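Local structure of mandelate racemase/muconate lactonizing enzyme family protein (Bradyrhizobium sp. ORS 278, 3TOY) at residues A[35-40]-A[55-60]; A[158-163]-A[339-344]; A[183-188]-A[212-217]; A[347-352]-A[375-380]. The protein is of unknown function but belongs to the enolase superfamily, pairing an N-terminal capping domain with a C-terminal beta/alpha barrel that holds bound calcium. One frame throughout, in Å; residues are numbered along the deposited sequence.

Contact 1: residues A[35-40]-A[55-60]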
# COMPACT_ATOMS: atom_id res chain seq x y z
N ARG A 35 -13.27 -43.75 -21.68
CA ARG A 35 -12.42 -44.92 -21.57
C ARG A 35 -11.03 -44.56 -21.06
O ARG A 35 -10.50 -43.50 -21.40
CB ARG A 35 -12.29 -45.63 -22.92
CG ARG A 35 -13.63 -46.14 -23.50
CD ARG A 35 -13.43 -46.72 -24.90
NE ARG A 35 -13.25 -45.68 -25.90
CZ ARG A 35 -12.90 -45.91 -27.17
NH1 ARG A 35 -12.69 -47.15 -27.59
NH2 ARG A 35 -12.76 -44.89 -28.01
N ALA A 36 -10.45 -45.45 -20.26
CA ALA A 36 -9.10 -45.27 -19.75
C ALA A 36 -8.08 -46.04 -20.58
O ALA A 36 -8.30 -47.21 -20.92
CB ALA A 36 -9.05 -45.71 -18.28
N VAL A 37 -6.96 -45.40 -20.91
CA VAL A 37 -5.86 -46.09 -21.58
C VAL A 37 -4.55 -45.74 -20.90
O VAL A 37 -4.44 -44.70 -20.25
CB VAL A 37 -5.75 -45.74 -23.07
CG1 VAL A 37 -7.00 -46.19 -23.82
CG2 VAL A 37 -5.52 -44.25 -23.28
N ILE A 38 -3.57 -46.61 -21.04
CA ILE A 38 -2.21 -46.28 -20.64
C ILE A 38 -1.30 -46.46 -21.84
O ILE A 38 -0.99 -47.58 -22.26
CB ILE A 38 -1.75 -47.13 -19.45
CG1 ILE A 38 -2.74 -46.99 -18.29
CG2 ILE A 38 -0.33 -46.73 -19.03
CD1 ILE A 38 -2.36 -47.76 -17.06
N THR A 39 -0.87 -45.34 -22.41
CA THR A 39 -0.04 -45.35 -23.60
C THR A 39 1.42 -45.50 -23.24
O THR A 39 1.85 -45.07 -22.17
CB THR A 39 -0.22 -44.06 -24.41
OG1 THR A 39 0.15 -42.93 -23.59
CG2 THR A 39 -1.65 -43.90 -24.86
N PRO A 40 2.21 -46.11 -24.14
CA PRO A 40 3.63 -46.23 -23.88
C PRO A 40 4.36 -44.92 -24.16
O PRO A 40 3.91 -44.12 -24.98
CB PRO A 40 4.08 -47.30 -24.89
CG PRO A 40 3.11 -47.19 -26.00
CD PRO A 40 1.80 -46.79 -25.38
N GLY A 55 1.61 -43.04 -20.22
CA GLY A 55 0.58 -42.02 -20.35
C GLY A 55 -0.80 -42.50 -19.95
O GLY A 55 -1.54 -43.03 -20.79
N PRO A 56 -1.17 -42.32 -18.67
CA PRO A 56 -2.54 -42.63 -18.28
C PRO A 56 -3.49 -41.55 -18.79
O PRO A 56 -3.39 -40.39 -18.37
CB PRO A 56 -2.47 -42.68 -16.74
CG PRO A 56 -1.20 -41.96 -16.36
CD PRO A 56 -0.36 -41.75 -17.57
N LEU A 57 -4.36 -41.92 -19.73
CA LEU A 57 -5.28 -40.96 -20.36
C LEU A 57 -6.73 -41.40 -20.17
O LEU A 57 -7.02 -42.58 -20.03
CB LEU A 57 -5.02 -40.83 -21.86
CG LEU A 57 -3.59 -40.70 -22.37
CD1 LEU A 57 -3.57 -40.53 -23.90
CD2 LEU A 57 -2.91 -39.51 -21.68
N VAL A 58 -7.64 -40.43 -20.19
CA VAL A 58 -9.07 -40.70 -20.24
C VAL A 58 -9.59 -40.13 -21.55
O VAL A 58 -9.45 -38.93 -21.82
CB VAL A 58 -9.83 -40.07 -19.06
CG1 VAL A 58 -11.36 -40.18 -19.24
CG2 VAL A 58 -9.39 -40.70 -17.74
N LEU A 59 -10.18 -40.98 -22.39
CA LEU A 59 -10.68 -40.57 -23.70
C LEU A 59 -12.17 -40.39 -23.61
O LEU A 59 -12.89 -41.29 -23.16
CB LEU A 59 -10.33 -41.64 -24.75
CG LEU A 59 -8.90 -42.17 -24.70
CD1 LEU A 59 -8.65 -43.23 -25.80
CD2 LEU A 59 -7.88 -41.00 -24.84
N ILE A 60 -12.65 -39.22 -24.02
CA ILE A 60 -14.01 -38.80 -23.76
C ILE A 60 -14.74 -38.68 -25.07
O ILE A 60 -14.23 -38.08 -26.02
CB ILE A 60 -14.02 -37.41 -23.02
CG1 ILE A 60 -13.32 -37.53 -21.66
CG2 ILE A 60 -15.42 -36.84 -22.92
CD1 ILE A 60 -13.25 -36.20 -20.82
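T39 and G55 meet through flat peptide groups: T39 N donates to G55 O (2.9 Å) from above the carbonyl plane, 42° out of it and not along a lone pair, and G55 N returns a bond to T39 O. At the other end, by contrast, R35 N donates to L59 O in the carbonyl plane. R35 with L59 and V37 with L57 are likewise hydrogen-bonded pairs, while A36 with V58 and I38 with P56 are the non-hydrogen-bonded ones. Around these last two pairs CA-H...O contacts fill in, such as I38 CA to G55 O at 3.3 Å.

The strands form the beta hairpin of the N-terminal capping domain, within a four-stranded antiparallel sheet. Helix 82-95 packs on the face that carries A36 and V58, through L82; helix 374-380 lies against the face of R35, V37 and L59, through V377.

On that second face V37 meets two leucines. With CG1 anti to the carbonyl carbon (chi1 -62°), CG1 reaches L59 CD1 at 3.9 Å, the side chains crossing at about a right angle, and CG2 sits chiefly on L57 CB, 3.7 Å away. T39 CG2 comes across the end of L57, 4.0 Å from CD1. T39 OG1 bonds to F345 O, and it passes 3.4 Å from G55 CA. R35 NH1 makes a salt bridge with E374 OE1, and NH2 a long, weak ion pair with D61 OD2.

Contact 2: residues A[158-163]-A[339-344]. With P4C (O-acetaldehydyl-hexaethylene glycol), chain R.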
# COMPACT_ATOMS: atom_id res chain seq x y z
N PRO A 158 4.81 -21.00 -31.98
CA PRO A 158 6.11 -21.48 -31.51
C PRO A 158 5.95 -22.54 -30.42
O PRO A 158 5.08 -22.41 -29.54
CB PRO A 158 6.79 -20.22 -30.96
CG PRO A 158 6.07 -19.06 -31.60
CD PRO A 158 4.66 -19.55 -31.86
N ALA A 159 6.78 -23.57 -30.49
CA ALA A 159 6.70 -24.68 -29.58
C ALA A 159 8.03 -24.95 -28.90
O ALA A 159 9.10 -24.59 -29.41
CB ALA A 159 6.23 -25.95 -30.33
N TYR A 160 7.97 -25.60 -27.74
CA TYR A 160 9.18 -26.12 -27.15
C TYR A 160 9.01 -27.57 -26.80
O TYR A 160 7.89 -28.04 -26.55
CB TYR A 160 9.62 -25.33 -25.91
CG TYR A 160 8.67 -25.43 -24.73
CD1 TYR A 160 8.81 -26.44 -23.78
CD2 TYR A 160 7.65 -24.49 -24.56
CE1 TYR A 160 7.95 -26.54 -22.70
CE2 TYR A 160 6.77 -24.59 -23.49
CZ TYR A 160 6.94 -25.60 -22.56
OH TYR A 160 6.10 -25.66 -21.49
N ASP A 161 10.13 -28.27 -26.77
CA ASP A 161 10.14 -29.70 -26.53
C ASP A 161 10.36 -29.98 -25.04
O ASP A 161 11.36 -29.56 -24.46
CB ASP A 161 11.24 -30.35 -27.38
CG ASP A 161 10.92 -31.79 -27.76
OD1 ASP A 161 9.80 -32.28 -27.47
OD2 ASP A 161 11.81 -32.44 -28.37
N SER A 162 9.43 -30.69 -24.44
CA SER A 162 9.36 -30.78 -23.01
C SER A 162 9.88 -32.12 -22.52
O SER A 162 9.29 -33.17 -22.79
CB SER A 162 7.90 -30.53 -22.58
OG SER A 162 7.78 -30.38 -21.18
N TYR A 163 10.99 -32.08 -21.78
CA TYR A 163 11.64 -33.28 -21.28
C TYR A 163 11.62 -33.40 -19.76
O TYR A 163 11.29 -32.45 -19.04
CB TYR A 163 13.09 -33.29 -21.75
CG TYR A 163 13.22 -33.47 -23.25
CD1 TYR A 163 13.26 -34.75 -23.82
CD2 TYR A 163 13.34 -32.38 -24.10
CE1 TYR A 163 13.40 -34.92 -25.20
CE2 TYR A 163 13.47 -32.54 -25.47
CZ TYR A 163 13.50 -33.81 -26.01
OH TYR A 163 13.64 -33.97 -27.38
N PHE A 339 4.19 -19.64 -25.81
CA PHE A 339 4.65 -20.96 -26.33
C PHE A 339 3.57 -22.05 -26.23
O PHE A 339 2.75 -22.03 -25.33
CB PHE A 339 5.83 -21.47 -25.52
CG PHE A 339 7.15 -20.99 -26.00
CD1 PHE A 339 7.85 -20.02 -25.29
CD2 PHE A 339 7.75 -21.54 -27.15
CE1 PHE A 339 9.09 -19.58 -25.71
CE2 PHE A 339 9.00 -21.11 -27.57
CZ PHE A 339 9.67 -20.13 -26.85
N LEU A 340 3.63 -23.01 -27.16
CA LEU A 340 2.88 -24.25 -27.04
C LEU A 340 3.85 -25.33 -26.54
O LEU A 340 4.95 -25.51 -27.10
CB LEU A 340 2.23 -24.62 -28.40
CG LEU A 340 1.38 -25.91 -28.43
CD1 LEU A 340 0.30 -25.79 -29.51
CD2 LEU A 340 2.22 -27.17 -28.65
N GLU A 341 3.49 -26.02 -25.45
CA GLU A 341 4.32 -27.09 -24.88
C GLU A 341 4.10 -28.40 -25.63
O GLU A 341 2.99 -28.93 -25.66
CB GLU A 341 3.96 -27.37 -23.42
CG GLU A 341 4.88 -28.42 -22.77
CD GLU A 341 4.59 -28.65 -21.29
OE1 GLU A 341 3.46 -28.34 -20.83
OE2 GLU A 341 5.51 -29.14 -20.61
N VAL A 342 5.17 -28.96 -26.18
CA VAL A 342 5.04 -30.26 -26.85
C VAL A 342 5.51 -31.36 -25.94
O VAL A 342 6.71 -31.52 -25.71
CB VAL A 342 5.82 -30.32 -28.17
CG1 VAL A 342 5.75 -31.74 -28.76
CG2 VAL A 342 5.28 -29.30 -29.15
N LEU A 343 4.54 -32.10 -25.40
CA LEU A 343 4.77 -33.35 -24.69
C LEU A 343 3.66 -34.27 -25.17
O LEU A 343 2.49 -34.04 -24.89
CB LEU A 343 4.70 -33.14 -23.18
CG LEU A 343 4.99 -34.30 -22.21
CD1 LEU A 343 6.07 -35.22 -22.73
CD2 LEU A 343 5.36 -33.75 -20.84
N ASP A 344 4.02 -35.31 -25.92
CA ASP A 344 3.03 -36.07 -26.68
C ASP A 344 2.63 -37.37 -25.98
O ASP A 344 3.23 -38.42 -26.21
CB ASP A 344 3.60 -36.37 -28.08
CG ASP A 344 2.56 -36.94 -29.04
OD1 ASP A 344 1.36 -36.97 -28.70
OD2 ASP A 344 2.96 -37.33 -30.15
O1 P4C R . 7.63 -11.58 -23.60
C2 P4C R . 7.10 -12.72 -24.29
C3 P4C R . 7.12 -12.51 -25.80
O4 P4C R . 6.22 -13.46 -26.37
C5 P4C R . 6.15 -13.43 -27.80
C6 P4C R . 6.04 -14.85 -28.37
O7 P4C R . 7.35 -15.43 -28.41
C8 P4C R . 7.42 -16.83 -28.75
C9 P4C R . 8.57 -17.02 -29.75
O10 P4C R . 9.81 -17.41 -29.15
C11 P4C R . 10.96 -17.00 -29.92
C12 P4C R . 11.38 -15.57 -29.59
O13 P4C R . 12.76 -15.49 -29.18
C14 P4C R . 13.07 -14.32 -28.42
C15 P4C R . 13.00 -14.55 -26.91
O16 P4C R . 14.28 -14.54 -26.27
C17 P4C R . 14.31 -15.22 -25.01
C18 P4C R . 15.73 -15.61 -24.58
O19 P4C R . 16.11 -16.87 -25.16
C20 P4C R . 17.53 -17.01 -25.33
C21 P4C R . 17.84 -18.12 -26.33
O22 P4C R . 17.56 -17.71 -27.67
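S162 and E341 supply the one side-chain hydrogen bond between two parallel strands that bring the first and last strands of the beta/alpha barrel together. S162 OG donates to E341 OE2 (2.6 Å), which accepts on its anti lone pair, away from the other carboxylate oxygen. With S162 OG anti to the backbone N (chi1 -170°), the hydroxyl points across to the neighbouring strand. OE2 has a further partner on K188, and OE1 accepts from I322 N, so both carboxylate oxygens are engaged and the group is held against rotation.

The backbone ladder alternates between the strands. L340 N gives to P158 O (2.9 Å) and Y160 N to L340 O; then V342 N gives to Y160 O, and S162 N to V342 O (3.1 Å). Y160 OH, though close to E341 CG, likewise has its polar partner on K188.

Carbon atoms of E341 and F339 pack on the Y160 ring, which the ring of W243 also meets. E341 CA lies over one face in a CH-pi contact, 4.0 Å from the ring centroid, and F339 CB sits at the edge. Y160 turns its own edge toward the face of F339 in an offset edge-to-face pair with planes 81° apart. A159 CB meets V342 CG2 at 3.7 Å. F339 and P158 also line the pocket of o-acetaldehydyl-hexaethylene glycol, where F339 CZ approaches ligand O10 to 3.6 Å.

Contact 3: residues A[183-188]-A[212-217]. With P4C (O-acetaldehydyl-hexaethylene glycol), chain R.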
# COMPACT_ATOMS: atom_id res chain seq x y z
N GLY A 183 13.19 -28.98 -35.84
CA GLY A 183 13.35 -27.54 -35.90
C GLY A 183 13.03 -26.80 -34.60
O GLY A 183 12.82 -25.60 -34.61
N PHE A 184 12.97 -27.53 -33.48
CA PHE A 184 12.76 -26.89 -32.15
C PHE A 184 13.84 -25.86 -31.86
O PHE A 184 15.02 -26.12 -32.07
CB PHE A 184 12.78 -27.94 -31.04
CG PHE A 184 11.46 -28.65 -30.84
CD1 PHE A 184 10.36 -27.97 -30.33
CD2 PHE A 184 11.32 -29.99 -31.16
CE1 PHE A 184 9.15 -28.61 -30.15
CE2 PHE A 184 10.11 -30.65 -30.98
CZ PHE A 184 9.01 -29.95 -30.47
N ARG A 185 13.43 -24.70 -31.36
CA ARG A 185 14.37 -23.66 -30.98
C ARG A 185 14.26 -23.37 -29.48
O ARG A 185 14.74 -22.35 -29.00
CB ARG A 185 14.10 -22.37 -31.78
CG ARG A 185 14.41 -22.47 -33.28
CD ARG A 185 15.92 -22.51 -33.58
NE ARG A 185 16.43 -23.88 -33.62
CZ ARG A 185 16.63 -24.57 -34.74
NH1 ARG A 185 16.37 -24.03 -35.92
NH2 ARG A 185 17.08 -25.82 -34.67
N ALA A 186 13.61 -24.27 -28.75
CA ALA A 186 13.41 -24.12 -27.31
C ALA A 186 13.22 -25.51 -26.70
O ALA A 186 12.50 -26.33 -27.26
CB ALA A 186 12.19 -23.23 -27.05
N ILE A 187 13.88 -25.75 -25.56
CA ILE A 187 13.89 -27.02 -24.84
C ILE A 187 13.61 -26.78 -23.35
O ILE A 187 14.21 -25.88 -22.76
CB ILE A 187 15.29 -27.68 -24.90
CG1 ILE A 187 15.69 -27.95 -26.36
CG2 ILE A 187 15.30 -28.98 -24.14
CD1 ILE A 187 14.79 -28.96 -27.03
N LYS A 188 12.74 -27.58 -22.74
CA LYS A 188 12.53 -27.51 -21.29
C LYS A 188 13.01 -28.78 -20.62
O LYS A 188 12.78 -29.88 -21.12
CB LYS A 188 11.06 -27.27 -20.93
CG LYS A 188 10.81 -27.10 -19.40
CD LYS A 188 9.43 -26.53 -19.16
CE LYS A 188 8.34 -27.59 -19.27
NZ LYS A 188 6.99 -27.02 -19.02
N PRO A 212 24.10 -20.80 -27.59
CA PRO A 212 23.35 -19.63 -27.13
C PRO A 212 22.00 -19.40 -27.81
O PRO A 212 21.17 -18.65 -27.28
CB PRO A 212 24.30 -18.48 -27.44
CG PRO A 212 25.08 -18.97 -28.62
CD PRO A 212 25.31 -20.42 -28.33
N ASP A 213 21.76 -20.03 -28.96
CA ASP A 213 20.57 -19.69 -29.74
C ASP A 213 19.37 -20.63 -29.57
O ASP A 213 18.41 -20.58 -30.34
CB ASP A 213 20.93 -19.59 -31.22
CG ASP A 213 22.02 -18.57 -31.47
OD1 ASP A 213 22.12 -17.60 -30.68
OD2 ASP A 213 22.78 -18.74 -32.45
N ILE A 214 19.44 -21.50 -28.57
CA ILE A 214 18.30 -22.34 -28.24
C ILE A 214 17.77 -21.86 -26.89
O ILE A 214 18.54 -21.68 -25.95
CB ILE A 214 18.70 -23.84 -28.17
CG1 ILE A 214 19.22 -24.33 -29.52
CG2 ILE A 214 17.49 -24.68 -27.76
CD1 ILE A 214 18.20 -24.20 -30.67
N ALA A 215 16.46 -21.63 -26.79
CA ALA A 215 15.87 -21.25 -25.51
C ALA A 215 15.85 -22.48 -24.58
O ALA A 215 15.59 -23.59 -25.02
CB ALA A 215 14.48 -20.67 -25.68
N LEU A 216 16.18 -22.26 -23.30
CA LEU A 216 16.14 -23.32 -22.30
C LEU A 216 15.21 -22.88 -21.17
O LEU A 216 15.36 -21.78 -20.65
CB LEU A 216 17.52 -23.53 -21.69
CG LEU A 216 18.60 -24.25 -22.47
CD1 LEU A 216 19.85 -24.31 -21.61
CD2 LEU A 216 18.11 -25.65 -22.82
N MET A 217 14.27 -23.74 -20.80
CA MET A 217 13.41 -23.50 -19.65
C MET A 217 13.71 -24.53 -18.59
O MET A 217 14.12 -25.66 -18.91
CB MET A 217 11.94 -23.61 -20.06
CG MET A 217 11.43 -22.47 -20.93
SD MET A 217 11.86 -22.69 -22.67
CE MET A 217 10.32 -22.20 -23.49
O1 P4C R . 7.63 -11.58 -23.60
C2 P4C R . 7.10 -12.72 -24.29
C3 P4C R . 7.12 -12.51 -25.80
O4 P4C R . 6.22 -13.46 -26.37
C5 P4C R . 6.15 -13.43 -27.80
C6 P4C R . 6.04 -14.85 -28.37
O7 P4C R . 7.35 -15.43 -28.41
C8 P4C R . 7.42 -16.83 -28.75
C9 P4C R . 8.57 -17.02 -29.75
O10 P4C R . 9.81 -17.41 -29.15
C11 P4C R . 10.96 -17.00 -29.92
C12 P4C R . 11.38 -15.57 -29.59
O13 P4C R . 12.76 -15.49 -29.18
C14 P4C R . 13.07 -14.32 -28.42
C15 P4C R . 13.00 -14.55 -26.91
O16 P4C R . 14.28 -14.54 -26.27
C17 P4C R . 14.31 -15.22 -25.01
C18 P4C R . 15.73 -15.61 -24.58
O19 P4C R . 16.11 -16.87 -25.16
C20 P4C R . 17.53 -17.01 -25.33
C21 P4C R . 17.84 -18.12 -26.33
O22 P4C R . 17.56 -17.71 -27.67
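K188, whose CG lies against M217 CB at 3.7 Å, ends in an amino group gripped by three side chains: NZ makes salt bridges with E245 and E341 and a hydrogen bond with Y160 OH. The pair belongs to a beta-alpha-beta crossover of the barrel, in which helix 196-210 links two parallel neighbouring strands. K188 runs extended from the backbone and bends at chi3 (79°), leaving M217 and bringing its side chain to about 4 Å from the calcium ion that E245 helps bind.

Three backbone bonds join the strands: A215 N to R185 O, I187 N to A215 O at 2.8 Å, and M217 N to I187 O. On the face with K188, A186 CB and A215 CB touch at 3.7 Å, and M217 CE comes to 4.2 Å from A186 CB. On the face of I187 and L216, I187 CB meets L216 CD2 and I187 CG1 meets I214 CG2, and helix 196-210 covers this face through L210. Ahead of the strands, I214 crosses R185 obliquely, its CD1 3.5 Å from R185 NE.

The ligand o-acetaldehydyl-hexaethylene glycol rests at the start of strand 215-219, its C21 3.5 Å from P212 O and 3.8 Å from A215 CA.

Contact 4: residues A[347-352]-A[375-380]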
# COMPACT_ATOMS: atom_id res chain seq x y z
N GLY A 347 -0.31 -39.43 -28.82
CA GLY A 347 -0.07 -39.70 -30.24
C GLY A 347 -0.43 -41.15 -30.58
O GLY A 347 -1.04 -41.43 -31.61
N ALA A 348 -0.07 -42.05 -29.69
CA ALA A 348 -0.26 -43.48 -29.92
C ALA A 348 -1.72 -43.85 -30.15
O ALA A 348 -2.01 -44.82 -30.87
CB ALA A 348 0.32 -44.27 -28.76
N ILE A 349 -2.65 -43.09 -29.57
CA ILE A 349 -4.08 -43.42 -29.71
C ILE A 349 -4.90 -42.47 -30.57
O ILE A 349 -6.13 -42.55 -30.60
CB ILE A 349 -4.76 -43.66 -28.34
CG1 ILE A 349 -4.60 -42.44 -27.41
CG2 ILE A 349 -4.19 -44.91 -27.67
CD1 ILE A 349 -5.49 -41.27 -27.80
N LEU A 350 -4.23 -41.59 -31.31
CA LEU A 350 -4.90 -40.67 -32.22
C LEU A 350 -4.80 -41.07 -33.70
O LEU A 350 -3.75 -41.50 -34.15
CB LEU A 350 -4.29 -39.27 -32.08
CG LEU A 350 -4.63 -38.53 -30.79
CD1 LEU A 350 -3.91 -37.19 -30.84
CD2 LEU A 350 -6.14 -38.34 -30.70
N THR A 351 -5.88 -40.88 -34.47
CA THR A 351 -5.83 -41.13 -35.92
C THR A 351 -4.85 -40.18 -36.61
O THR A 351 -4.24 -40.51 -37.63
CB THR A 351 -7.22 -41.04 -36.58
OG1 THR A 351 -7.68 -39.68 -36.57
CG2 THR A 351 -8.23 -41.91 -35.85
N GLU A 352 -4.70 -38.98 -36.06
CA GLU A 352 -3.78 -38.01 -36.62
C GLU A 352 -2.94 -37.36 -35.53
O GLU A 352 -3.30 -36.32 -34.98
CB GLU A 352 -4.55 -36.97 -37.44
CG GLU A 352 -4.72 -37.41 -38.90
CD GLU A 352 -5.91 -36.78 -39.58
OE1 GLU A 352 -6.67 -36.06 -38.91
OE2 GLU A 352 -6.08 -37.01 -40.80
N SER A 375 -7.85 -49.38 -32.96
CA SER A 375 -7.06 -50.58 -32.76
C SER A 375 -6.02 -50.32 -31.65
O SER A 375 -5.76 -51.18 -30.81
CB SER A 375 -6.42 -51.08 -34.07
OG SER A 375 -5.26 -50.36 -34.42
N ALA A 376 -5.48 -49.12 -31.63
CA ALA A 376 -4.53 -48.76 -30.59
C ALA A 376 -5.22 -48.58 -29.22
O ALA A 376 -4.71 -49.03 -28.19
CB ALA A 376 -3.74 -47.51 -30.99
N VAL A 377 -6.39 -47.95 -29.22
CA VAL A 377 -7.17 -47.84 -27.99
C VAL A 377 -7.42 -49.23 -27.40
O VAL A 377 -7.20 -49.46 -26.22
CB VAL A 377 -8.50 -47.08 -28.20
CG1 VAL A 377 -9.38 -47.16 -26.97
CG2 VAL A 377 -8.24 -45.61 -28.57
N ALA A 378 -7.87 -50.16 -28.24
CA ALA A 378 -8.08 -51.53 -27.77
C ALA A 378 -6.81 -52.10 -27.14
O ALA A 378 -6.85 -52.74 -26.10
CB ALA A 378 -8.56 -52.41 -28.93
N LYS A 379 -5.67 -51.87 -27.79
CA LYS A 379 -4.39 -52.38 -27.30
C LYS A 379 -4.03 -51.82 -25.92
O LYS A 379 -3.54 -52.55 -25.05
CB LYS A 379 -3.29 -52.03 -28.31
CG LYS A 379 -1.95 -52.69 -28.06
CD LYS A 379 -1.00 -52.36 -29.22
CE LYS A 379 0.12 -53.38 -29.34
NZ LYS A 379 0.91 -53.52 -28.08
N TYR A 380 -4.29 -50.53 -25.71
CA TYR A 380 -3.83 -49.85 -24.48
C TYR A 380 -4.89 -49.59 -23.41
O TYR A 380 -4.58 -49.09 -22.33
CB TYR A 380 -3.12 -48.55 -24.83
CG TYR A 380 -1.96 -48.78 -25.74
CD1 TYR A 380 -0.93 -49.64 -25.37
CD2 TYR A 380 -1.87 -48.14 -26.97
CE1 TYR A 380 0.15 -49.86 -26.21
CE2 TYR A 380 -0.79 -48.35 -27.81
CZ TYR A 380 0.21 -49.21 -27.42
OH TYR A 380 1.28 -49.43 -28.24
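I349 and A348 press against A376, V377 and Y380, joining the loop after the last barrel strand to the C-terminal helix 374-380, which itself packs on the capping-domain sheet. The contact is apolar. I349 CG2 is anti to the carbonyl carbon, with CG1 between the backbone N and that carbon (chi1 56°), and it comes to the edge of the Y380 ring, near its plane, with CD2 4.0 Å away. The same methyl lies 4.2 Å from A376 CB. I349 CB in turn meets V377 CG2 at 4.0 Å. A376 CB also comes close to a carbonyl oxygen, A348 O, at 3.2 Å, and A348 CB touches the ring obliquely at Y380 CE2. The Y380 ring has a neighbour from its own helix as well, K379 CG, which lies 4.0 Å above one face, offset toward the rim.

One layer out, the two segments are set by their own turns. L350 N bonds to G347 O, which closes the short 3-10 turn that presents A348 and I349, while Y380 N bonds to A376 O within the helix. I349 and V377 both rest on L59 of the capping-domain sheet, and W372 packs on both as well.

Farther still, N373, just ahead of the helix, ties both sides together: its backbone bonds to that of I349, and its OD1 accepts from S375 OG and, weakly, from A376 N.

How the contacts relate
From the N terminus, contact 1 comes first and closes a loop of 14 residues, the hairpin of the capping domain. Contact 2 then spans 175 residues and brings the ends of the barrel together; contact 3 nests inside that loop, closing 23 residues around one crossover helix. Contact 4 follows in series, its first segment starting shortly after contact 2 ends, and closes 22 residues. None of the loops cross. Contacts 2 and 3 reach the same sheet through the neighbouring strands 157-162 and 186-190, with Y163 N probably hydrogen-bonded to K188 O, and both touch the same glycol ligand. Contacts 1 and 4 also meet, through a probable bond from I38 N to Y380 O, tying the C-terminal helix to the capping sheet.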